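Local coordinates for protein glycoside Hydrolase (Bacteroides uniformis, PDB 5T9X) that probably hydrolyses agarose-type galactan chains as a family 16 glycoside hydrolase, within the agarose-degrading pathway of a human gut symbiont, at residues I299-E304 against N327-D332; P161-A166 against R335-V340; R214-H219 against G236-D241. All blocks are in the same frame, centred on the assembly; numbering follows the deposited sequence.

Contact 1 (I299-E304 against N327-D332); sequences IIINME and NTFLVD. With NA (sodium ion), chain D.
Asn327 meets Met303 through its backbone. Its carbonyl O lies 3.7 Å from Met303 SD, and Met303 CE is close by. The Asn327 side chain is held elsewhere: OD1 bonds Ser173 OG, and ND2 bonds the carbonyls of Glu320 and Asn323. Phe329 and Met303 share most of the contact. Phe329 CB packs against Met303 CG at 3.7 Å and also touches SD. The Met303 chain is bent at its last torsion (chi3 79°), which leaves both SD and CE beside Asn327 O. The Phe329 side chain leaves with CG trans to the backbone N (chi1 -175°), which carries the ring toward the backbone of Asn302. There its CD2 lies 3.7 Å from Asn302 O, a van der Waals approach and not a hydrogen bond. Its CE2 touches Ile301 CG2 at 4.1 Å, and these two side chains cross at about a right angle. Val331 comes next and sets CG2 against Ile301 CG2, also at 4.1 Å. The same CG2 lies over one face of the Phe329 ring, toward its rim. Asp332 leaves the interface and binds the sodium ion twice, through its backbone O and through OD1 at 2.2 Å. Glu51, Asp75, Asn77 and Gly118 complete that site. On the far side of strand 299-304, Asn302 ND2 donates to Glu304 OE2 at 3.2 Å, near a bound imidazole. The two segments run 160° apart with axes 8.6 Å apart, and no hydrogen bond links them. The join is made by side chains and by two backbone carbonyls, all from buried residues. Strands 298-304 and 329-341 belong to different sheets, and this packing of sheet on sheet is that of the beta-sandwich (jelly roll) of GH16 enzymes.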
loop_
_atom_site.group_PDB
_atom_site.type_symbol
_atom_site.label_atom_id
_atom_site.label_comp_id
_atom_site.label_asym_id
_atom_site.label_seq_id
_atom_site.Cartn_x
_atom_site.Cartn_y
_atom_site.Cartn_z
ATOM N N ILE A 299 7.287 -1.331 -6.407
ATOM C CA ILE A 299 6.079 -1.651 -5.686
ATOM C C ILE A 299 6.437 -1.933 -4.245
ATOM O O ILE A 299 7.401 -2.653 -3.955
ATOM C CB ILE A 299 5.350 -2.821 -6.328
ATOM C CG1 ILE A 299 4.731 -2.360 -7.645
ATOM C CG2 ILE A 299 4.264 -3.362 -5.411
ATOM C CD1 ILE A 299 4.434 -3.515 -8.563
ATOM N N ILE A 300 5.660 -1.362 -3.331
ATOM C CA ILE A 300 5.926 -1.511 -1.912
ATOM C C ILE A 300 4.689 -2.050 -1.181
ATOM O O ILE A 300 3.569 -1.618 -1.429
ATOM C CB ILE A 300 6.413 -0.182 -1.285
ATOM C CG1 ILE A 300 7.589 0.380 -2.087
ATOM C CG2 ILE A 300 6.860 -0.369 0.173
ATOM C CD1 ILE A 300 8.066 1.705 -1.568
ATOM N N ILE A 301 4.909 -3.016 -0.299
ATOM C CA ILE A 301 3.863 -3.551 0.529
ATOM C C ILE A 301 4.398 -3.443 1.940
ATOM O O ILE A 301 5.495 -3.965 2.209
ATOM C CB ILE A 301 3.582 -5.037 0.186
ATOM C CG1 ILE A 301 3.270 -5.209 -1.301
ATOM C CG2 ILE A 301 2.423 -5.573 1.019
ATOM C CD1 ILE A 301 3.197 -6.653 -1.761
ATOM N N ASN A 302 3.659 -2.803 2.847
ATOM C CA ASN A 302 4.121 -2.738 4.235
ATOM C C ASN A 302 3.040 -2.513 5.270
ATOM O O ASN A 302 1.866 -2.347 4.937
ATOM C CB ASN A 302 5.198 -1.652 4.345
ATOM C CG ASN A 302 4.656 -0.224 4.196
ATOM O OD1 ASN A 302 3.508 0.055 4.460
ATOM N ND2 ASN A 302 5.533 0.700 3.844
ATOM N N MET A 303 3.446 -2.479 6.534
ATOM C CA MET A 303 2.674 -1.741 7.529
ATOM C C MET A 303 3.486 -0.584 8.122
ATOM O O MET A 303 4.710 -0.605 8.119
ATOM C CB MET A 303 2.164 -2.649 8.624
ATOM C CG MET A 303 1.334 -3.845 8.181
ATOM S SD MET A 303 0.939 -4.969 9.578
ATOM C CE MET A 303 -0.406 -4.058 10.297
ATOM N N GLU A 304 2.777 0.423 8.620
ATOM C CA GLU A 304 3.370 1.629 9.193
ATOM C C GLU A 304 2.599 2.016 10.452
ATOM O O GLU A 304 1.379 2.010 10.460
ATOM C CB GLU A 304 3.304 2.804 8.197
ATOM C CG GLU A 304 4.145 2.631 6.941
ATOM C CD GLU A 304 4.007 3.747 5.892
ATOM O OE1 GLU A 304 3.255 4.743 6.113
ATOM O OE2 GLU A 304 4.662 3.611 4.809
ATOM N N ASN A 327 -2.733 -8.020 14.091
ATOM C CA ASN A 327 -1.711 -7.076 13.659
ATOM C C ASN A 327 -0.843 -7.656 12.568
ATOM O O ASN A 327 0.301 -7.263 12.411
ATOM C CB ASN A 327 -0.899 -6.602 14.861
ATOM C CG ASN A 327 -1.766 -5.907 15.898
ATOM O OD1 ASN A 327 -2.177 -4.766 15.719
ATOM N ND2 ASN A 327 -2.062 -6.597 16.969
ATOM N N THR A 328 -1.424 -8.574 11.797
ATOM C CA THR A 328 -0.789 -9.168 10.644
ATOM C C THR A 328 -1.571 -8.724 9.397
ATOM O O THR A 328 -2.767 -8.952 9.301
ATOM C CB THR A 328 -0.757 -10.700 10.801
ATOM O OG1 THR A 328 0.126 -11.049 11.876
ATOM C CG2 THR A 328 -0.258 -11.373 9.554
ATOM N N PHE A 329 -0.892 -8.064 8.462
ATOM C CA PHE A 329 -1.445 -7.743 7.130
ATOM C C PHE A 329 -1.153 -8.923 6.206
ATOM O O PHE A 329 -0.022 -9.443 6.219
ATOM C CB PHE A 329 -0.776 -6.459 6.619
ATOM C CG PHE A 329 -1.303 -5.932 5.321
ATOM C CD1 PHE A 329 -2.617 -6.077 4.950
ATOM C CD2 PHE A 329 -0.460 -5.204 4.489
ATOM C CE1 PHE A 329 -3.084 -5.568 3.750
ATOM C CE2 PHE A 329 -0.906 -4.672 3.291
ATOM C CZ PHE A 329 -2.224 -4.857 2.913
ATOM N N LEU A 330 -2.171 -9.346 5.448
ATOM C CA LEU A 330 -2.116 -10.532 4.564
ATOM C C LEU A 330 -2.375 -10.128 3.138
ATOM O O LEU A 330 -3.359 -9.445 2.862
ATOM C CB LEU A 330 -3.195 -11.551 4.927
ATOM C CG LEU A 330 -3.130 -12.147 6.334
ATOM C CD1 LEU A 330 -4.304 -13.067 6.662
ATOM C CD2 LEU A 330 -1.802 -12.874 6.511
ATOM N N VAL A 331 -1.500 -10.546 2.232
ATOM C CA VAL A 331 -1.722 -10.361 0.819
ATOM C C VAL A 331 -1.612 -11.719 0.178
ATOM O O VAL A 331 -0.552 -12.362 0.207
ATOM C CB VAL A 331 -0.718 -9.394 0.199
ATOM C CG1 VAL A 331 -0.864 -9.376 -1.321
ATOM C CG2 VAL A 331 -0.934 -7.998 0.769
ATOM N N ASP A 332 -2.727 -12.131 -0.410
ATOM C CA ASP A 332 -2.902 -13.457 -0.989
ATOM C C ASP A 332 -2.225 -13.476 -2.329
ATOM O O ASP A 332 -1.595 -14.456 -2.700
ATOM C CB ASP A 332 -4.408 -13.726 -1.137
ATOM C CG ASP A 332 -4.748 -15.133 -1.629
ATOM O OD1 ASP A 332 -3.853 -16.006 -1.847
ATOM O OD2 ASP A 332 -5.965 -15.339 -1.831
HETATM NA NA NA D . -1.981 -16.821 -2.643
#

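Contact 2 (P161-A166 against R335-V340); sequences PVYVEA and RIYKPV
Tyr163 and Tyr337 form a hydrogen-bonded antiparallel pair, Glu165 and Arg335 form a second, and Val164 with Ile336 between them is a non-hydrogen-bonded pair. Tyr163 N donates to Tyr337 O at 2.8 Å, and Arg335 N to Glu165 O at 3.0 Å. Arg335 and Glu165 lie side by side and point the same way. The guanidinium turns its NE and NH2 edge to the carboxylate, and both nitrogens converge on OE1 alone. NH2 is 2.7 Å from Glu165 OE1 and NE is 2.9 Å from it. They come from the same face of the carboxylate, whose plane is turned 33° from that of the guanidinium. Arg335 NH1 bonds Phe55 O. Shortening this residue to an alanine would probably cost the buried Glu165 carboxylate both donors on OE1 and leave Phe55 O without this one. The contact joins two neighbouring strands of one sheet of the GH16 beta-sandwich; strand 329-341 is paired with strand 65-69 as well, and strand 162-169 with strand 252-260. Tyr337 CD2 approaches the edge of the Tyr163 ring, on the side of the sheet that carries the salt bridge. Ile336 lies on the other side with Val164, and its CG2 is 3.5 Å from Val162 CG2. Near the start of strand 162-169, Pro161 CB packs on Pro339 CG at 3.7 Å. The Lys338 chain bends at chi3 and chi4, which folds NZ back to Pro161 O at 2.7 Å. That ammonium also donates to Val159 O.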
loop_
_atom_site.group_PDB
_atom_site.type_symbol
_atom_site.label_atom_id
_atom_site.label_comp_id
_atom_site.label_asym_id
_atom_site.label_seq_id
_atom_site.Cartn_x
_atom_site.Cartn_y
_atom_site.Cartn_z
ATOM N N PRO A 161 1.753 2.165 -19.484
ATOM C CA PRO A 161 0.425 1.783 -18.952
ATOM C C PRO A 161 0.509 0.454 -18.181
ATOM O O PRO A 161 1.229 -0.456 -18.606
ATOM C CB PRO A 161 -0.466 1.656 -20.191
ATOM C CG PRO A 161 0.391 1.887 -21.363
ATOM C CD PRO A 161 1.838 1.934 -20.932
ATOM N N VAL A 162 -0.146 0.358 -17.026
ATOM C CA VAL A 162 0.003 -0.821 -16.184
ATOM C C VAL A 162 -1.186 -0.905 -15.237
ATOM O O VAL A 162 -1.720 0.130 -14.829
ATOM C CB VAL A 162 1.366 -0.858 -15.454
ATOM C CG1 VAL A 162 1.551 0.330 -14.528
ATOM C CG2 VAL A 162 1.549 -2.146 -14.679
ATOM N N TYR A 163 -1.639 -2.142 -14.973
ATOM C CA TYR A 163 -2.706 -2.396 -14.012
ATOM C C TYR A 163 -2.103 -3.203 -12.914
ATOM O O TYR A 163 -1.528 -4.237 -13.191
ATOM C CB TYR A 163 -3.865 -3.139 -14.647
ATOM C CG TYR A 163 -4.976 -3.391 -13.674
ATOM C CD1 TYR A 163 -5.716 -2.334 -13.151
ATOM C CD2 TYR A 163 -5.295 -4.679 -13.257
ATOM C CE1 TYR A 163 -6.735 -2.547 -12.233
ATOM C CE2 TYR A 163 -6.320 -4.896 -12.334
ATOM C CZ TYR A 163 -7.023 -3.823 -11.831
ATOM O OH TYR A 163 -8.039 -4.019 -10.934
ATOM N N VAL A 164 -2.170 -2.700 -11.679
ATOM C CA VAL A 164 -1.596 -3.411 -10.506
ATOM C C VAL A 164 -2.730 -3.630 -9.529
ATOM O O VAL A 164 -3.429 -2.664 -9.188
ATOM C CB VAL A 164 -0.496 -2.593 -9.820
ATOM C CG1 VAL A 164 0.101 -3.360 -8.638
ATOM C CG2 VAL A 164 0.588 -2.178 -10.817
ATOM N N GLU A 165 -2.949 -4.882 -9.112
ATOM C CA GLU A 165 -4.098 -5.242 -8.263
ATOM C C GLU A 165 -3.610 -6.130 -7.153
ATOM O O GLU A 165 -2.938 -7.098 -7.437
ATOM C CB GLU A 165 -5.200 -5.952 -9.075
ATOM C CG GLU A 165 -6.590 -5.990 -8.434
ATOM C CD GLU A 165 -7.653 -6.701 -9.299
ATOM O OE1 GLU A 165 -7.524 -7.937 -9.452
ATOM O OE2 GLU A 165 -8.635 -6.083 -9.797
ATOM N N ALA A 166 -3.934 -5.806 -5.899
ATOM C CA ALA A 166 -3.692 -6.723 -4.795
ATOM C C ALA A 166 -5.004 -7.285 -4.279
ATOM O O ALA A 166 -6.041 -6.665 -4.411
ATOM C CB ALA A 166 -2.929 -6.050 -3.678
ATOM N N ARG A 335 -1.044 -8.968 -8.724
ATOM C CA ARG A 335 -0.926 -9.215 -10.154
ATOM C C ARG A 335 -0.804 -7.922 -10.923
ATOM O O ARG A 335 -1.355 -6.920 -10.514
ATOM C CB ARG A 335 -2.118 -10.038 -10.637
ATOM C CG ARG A 335 -3.450 -9.331 -10.651
ATOM C CD ARG A 335 -4.520 -10.299 -11.089
ATOM N NE ARG A 335 -5.850 -9.704 -11.055
ATOM C CZ ARG A 335 -6.917 -10.154 -11.718
ATOM N NH1 ARG A 335 -6.824 -11.192 -12.551
ATOM N NH2 ARG A 335 -8.105 -9.550 -11.566
ATOM N N ILE A 336 -0.099 -7.979 -12.054
ATOM C CA ILE A 336 0.341 -6.818 -12.825
ATOM C C ILE A 336 0.190 -7.148 -14.297
ATOM O O ILE A 336 0.706 -8.171 -14.744
ATOM C CB ILE A 336 1.824 -6.540 -12.552
ATOM C CG1 ILE A 336 2.086 -6.441 -11.052
ATOM C CG2 ILE A 336 2.290 -5.261 -13.216
ATOM C CD1 ILE A 336 3.526 -6.150 -10.726
ATOM N N TYR A 337 -0.509 -6.294 -15.050
ATOM C CA TYR A 337 -0.736 -6.478 -16.480
ATOM C C TYR A 337 -0.383 -5.197 -17.206
ATOM O O TYR A 337 -0.627 -4.087 -16.697
ATOM C CB TYR A 337 -2.207 -6.804 -16.821
ATOM C CG TYR A 337 -2.779 -8.064 -16.194
ATOM C CD1 TYR A 337 -2.823 -9.287 -16.896
ATOM C CD2 TYR A 337 -3.297 -8.044 -14.893
ATOM C CE1 TYR A 337 -3.354 -10.443 -16.316
ATOM C CE2 TYR A 337 -3.814 -9.183 -14.316
ATOM C CZ TYR A 337 -3.839 -10.369 -15.031
ATOM O OH TYR A 337 -4.350 -11.470 -14.438
ATOM N N LYS A 338 0.165 -5.358 -18.411
ATOM C CA LYS A 338 0.375 -4.259 -19.331
ATOM C C LYS A 338 -0.337 -4.580 -20.624
ATOM O O LYS A 338 -0.420 -5.742 -21.016
ATOM C CB LYS A 338 1.851 -4.070 -19.630
ATOM C CG LYS A 338 2.723 -3.804 -18.412
ATOM C CD LYS A 338 4.147 -3.525 -18.896
ATOM C CE LYS A 338 4.613 -2.106 -18.617
ATOM N NZ LYS A 338 3.857 -0.949 -19.139
ATOM N N PRO A 339 -0.841 -3.551 -21.301
ATOM C CA PRO A 339 -1.405 -3.716 -22.630
ATOM C C PRO A 339 -0.353 -4.001 -23.716
ATOM O O PRO A 339 0.690 -3.389 -23.725
ATOM C CB PRO A 339 -2.109 -2.384 -22.882
ATOM C CG PRO A 339 -1.515 -1.408 -21.961
ATOM C CD PRO A 339 -0.741 -2.143 -20.908
ATOM N N VAL A 340 -0.625 -4.968 -24.579
ATOM C CA VAL A 340 0.220 -5.302 -25.742
ATOM C C VAL A 340 -0.676 -5.566 -26.952
ATOM O O VAL A 340 -1.900 -5.778 -26.796
ATOM C CB VAL A 340 1.112 -6.534 -25.487
ATOM C CG1 VAL A 340 2.114 -6.244 -24.376
ATOM C CG2 VAL A 340 0.292 -7.762 -25.128
#

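Contact 3 (R214-H219 against G236-D241); sequences RIHLSH and GSWYKD
Ile215 and Tyr239 form a hydrogen-bonded antiparallel pair, and His216 with Trp238 is the non-hydrogen-bonded pair beside it. The segments lie near the open end of the beta hairpin made by strands 215-224 and 227-239. Their touching parts run 148° apart. Tyr239 N donates to Ile215 O at 2.8 Å, and Ile215 N to Tyr239 O. The third bond, Leu217 N to Ser237 O, comes where 236-237 is a short 3-10 turn. On one side of the hairpin, His216 stacks on Trp238. The imidazole and the six-membered ring form an offset stack, with centroids 4.1 Å apart and planes at 15°. His216 CD2 is the near atom, 3.3 Å from Trp238 CE2. His216 CB also sits over the same six-membered ring in a CH-pi contact. CG of His216 lies trans to the backbone N (chi1 -165°), which swings the imidazole across the indole. Ser218 CB touches the other imidazole face, so the ring is sandwiched. His216 ND1 is bonded to Glu194 OE1, which would fix the rotation of the imidazole. Glu194 lies on strand 188-195, which bears the E-x-D-x-x-E signature of GH16 enzymes, so the pair probably borders the active-site cleft. Trp238 also stacks with Tyr210. On the other side of the hairpin, Leu217 CD1 packs on Tyr239 CB at 3.6 Å, and both side chains touch Val273. Arg214 bends at chi2 and comes alongside the Trp238-Lys240 backbone. Its guanidinium has Lys240 CE over one face, and its NH2 is 3.5 Å from Lys240 NZ, a repulsive approach, with Asp213 also touching the Lys240 side chain. Trp238 O lies in the guanidinium plane and accepts from Arg214 NH1 at 3.0 Å, though NH1 is tilted out of the carbonyl plane.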
loop_
_atom_site.group_PDB
_atom_site.type_symbol
_atom_site.label_atom_id
_atom_site.label_comp_id
_atom_site.label_asym_id
_atom_site.label_seq_id
_atom_site.Cartn_x
_atom_site.Cartn_y
_atom_site.Cartn_z
ATOM N N ARG A 214 -13.203 2.793 5.407
ATOM C CA ARG A 214 -12.507 3.582 4.374
ATOM C C ARG A 214 -11.248 2.923 3.867
ATOM O O ARG A 214 -10.486 2.295 4.624
ATOM C CB ARG A 214 -12.090 4.969 4.879
ATOM C CG ARG A 214 -13.200 5.804 5.464
ATOM C CD ARG A 214 -13.985 6.585 4.444
ATOM N NE ARG A 214 -15.009 7.348 5.145
ATOM C CZ ARG A 214 -15.543 8.499 4.740
ATOM N NH1 ARG A 214 -15.185 9.076 3.592
ATOM N NH2 ARG A 214 -16.470 9.091 5.502
ATOM N N ILE A 215 -11.022 3.131 2.577
ATOM C CA ILE A 215 -9.717 2.916 1.955
ATOM C C ILE A 215 -9.289 4.263 1.367
ATOM O O ILE A 215 -10.069 4.911 0.689
ATOM C CB ILE A 215 -9.793 1.881 0.830
ATOM C CG1 ILE A 215 -10.474 0.603 1.309
ATOM C CG2 ILE A 215 -8.386 1.541 0.322
ATOM C CD1 ILE A 215 -10.872 -0.293 0.155
ATOM N N HIS A 216 -8.054 4.671 1.643
ATOM C CA HIS A 216 -7.459 5.860 1.031
ATOM C C HIS A 216 -6.882 5.512 -0.330
ATOM O O HIS A 216 -5.959 4.725 -0.417
ATOM C CB HIS A 216 -6.351 6.405 1.933
ATOM C CG HIS A 216 -5.910 7.791 1.590
ATOM N ND1 HIS A 216 -4.604 8.207 1.735
ATOM C CD2 HIS A 216 -6.594 8.856 1.118
ATOM C CE1 HIS A 216 -4.502 9.472 1.363
ATOM N NE2 HIS A 216 -5.694 9.889 0.986
ATOM N N LEU A 217 -7.454 6.105 -1.368
ATOM C CA LEU A 217 -7.029 5.954 -2.742
ATOM C C LEU A 217 -6.398 7.281 -3.167
ATOM O O LEU A 217 -7.092 8.283 -3.353
ATOM C CB LEU A 217 -8.230 5.682 -3.618
ATOM C CG LEU A 217 -9.115 4.524 -3.198
ATOM C CD1 LEU A 217 -10.395 4.554 -4.002
ATOM C CD2 LEU A 217 -8.414 3.176 -3.383
ATOM N N SER A 218 -5.089 7.293 -3.328
ATOM C CA SER A 218 -4.384 8.532 -3.514
ATOM C C SER A 218 -3.106 8.375 -4.318
ATOM O O SER A 218 -2.761 7.297 -4.768
ATOM C CB SER A 218 -4.047 9.119 -2.138
ATOM O OG SER A 218 -3.939 10.535 -2.216
ATOM N N HIS A 219 -2.439 9.498 -4.510
ATOM C CA HIS A 219 -1.103 9.535 -5.071
ATOM C C HIS A 219 -0.428 10.785 -4.520
ATOM O O HIS A 219 -1.127 11.671 -4.015
ATOM C CB HIS A 219 -1.178 9.547 -6.614
ATOM C CG HIS A 219 -1.539 10.865 -7.196
ATOM N ND1 HIS A 219 -2.839 11.260 -7.381
ATOM C CD2 HIS A 219 -0.768 11.869 -7.671
ATOM C CE1 HIS A 219 -2.857 12.463 -7.934
ATOM N NE2 HIS A 219 -1.611 12.853 -8.120
ATOM N N GLY A 236 -13.766 11.964 -2.200
ATOM C CA GLY A 236 -13.618 10.689 -2.906
ATOM C C GLY A 236 -12.320 9.956 -2.646
ATOM O O GLY A 236 -12.231 8.749 -2.864
ATOM N N SER A 237 -11.301 10.680 -2.202
ATOM C CA SER A 237 -10.022 10.066 -1.909
ATOM C C SER A 237 -10.096 9.124 -0.738
ATOM O O SER A 237 -9.269 8.236 -0.643
ATOM C CB SER A 237 -8.935 11.116 -1.680
ATOM O OG SER A 237 -9.243 11.993 -0.621
ATOM N N TRP A 238 -11.062 9.312 0.161
ATOM C CA TRP A 238 -11.305 8.339 1.232
ATOM C C TRP A 238 -12.563 7.542 0.907
ATOM O O TRP A 238 -13.667 7.961 1.235
ATOM C CB TRP A 238 -11.369 8.999 2.609
ATOM C CG TRP A 238 -10.044 9.507 3.064
ATOM C CD1 TRP A 238 -9.514 10.706 2.768
ATOM C CD2 TRP A 238 -9.079 8.819 3.853
ATOM N NE1 TRP A 238 -8.272 10.836 3.350
ATOM C CE2 TRP A 238 -7.979 9.685 4.010
ATOM C CE3 TRP A 238 -9.034 7.563 4.439
ATOM C CZ2 TRP A 238 -6.849 9.348 4.739
ATOM C CZ3 TRP A 238 -7.914 7.210 5.165
ATOM C CH2 TRP A 238 -6.828 8.110 5.314
ATOM N N TYR A 239 -12.349 6.392 0.254
ATOM C CA TYR A 239 -13.402 5.599 -0.336
ATOM C C TYR A 239 -14.192 4.817 0.689
ATOM O O TYR A 239 -13.646 4.067 1.466
ATOM C CB TYR A 239 -12.852 4.611 -1.386
ATOM C CG TYR A 239 -13.960 3.834 -2.037
ATOM C CD1 TYR A 239 -14.902 4.489 -2.829
ATOM C CD2 TYR A 239 -14.123 2.475 -1.801
ATOM C CE1 TYR A 239 -15.972 3.809 -3.396
ATOM C CE2 TYR A 239 -15.182 1.770 -2.361
ATOM C CZ TYR A 239 -16.115 2.447 -3.161
ATOM O OH TYR A 239 -17.172 1.770 -3.738
ATOM N N LYS A 240 -15.497 4.984 0.617
ATOM C CA LYS A 240 -16.475 4.281 1.435
ATOM C C LYS A 240 -17.472 3.760 0.427
ATOM O O LYS A 240 -17.840 4.514 -0.466
ATOM C CB LYS A 240 -17.148 5.324 2.317
ATOM C CG LYS A 240 -17.923 4.828 3.504
ATOM C CD LYS A 240 -19.039 5.817 3.881
ATOM C CE LYS A 240 -18.530 7.241 4.117
ATOM N NZ LYS A 240 -19.535 8.352 4.082
ATOM N N ASP A 241 -17.873 2.493 0.510
ATOM C CA ASP A 241 -18.998 2.023 -0.340
ATOM C C ASP A 241 -20.359 2.263 0.314
ATOM O O ASP A 241 -20.460 2.582 1.515
ATOM C CB ASP A 241 -18.829 0.577 -0.893
ATOM C CG ASP A 241 -19.026 -0.545 0.151
ATOM O OD1 ASP A 241 -19.356 -0.303 1.359
ATOM O OD2 ASP A 241 -18.798 -1.712 -0.281
#

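Overall arrangement
Contacts 1 and 2 share strand 329-341. Their centres are 19 Å apart, yet they touch where Ile299 CD1 meets Ile336 CD1 at 3.5 Å. Contact 1 joins the two sheets, whereas contact 2 runs within one of them. Contact 3 lies in the other sheet, the one that includes strand 298-304. Its centre is about 18 Å from that of contact 1 and 20 Å from that of contact 2, with no touch to either. Sodium is held at contact 1 through Asp332, about 10 Å from the Arg335 side chain of contact 2. Contact 3 is tied to strand 188-195 and so probably borders the active-site cleft. Contacts 1 and 3 are both nested in the chain loop closed by contact 2.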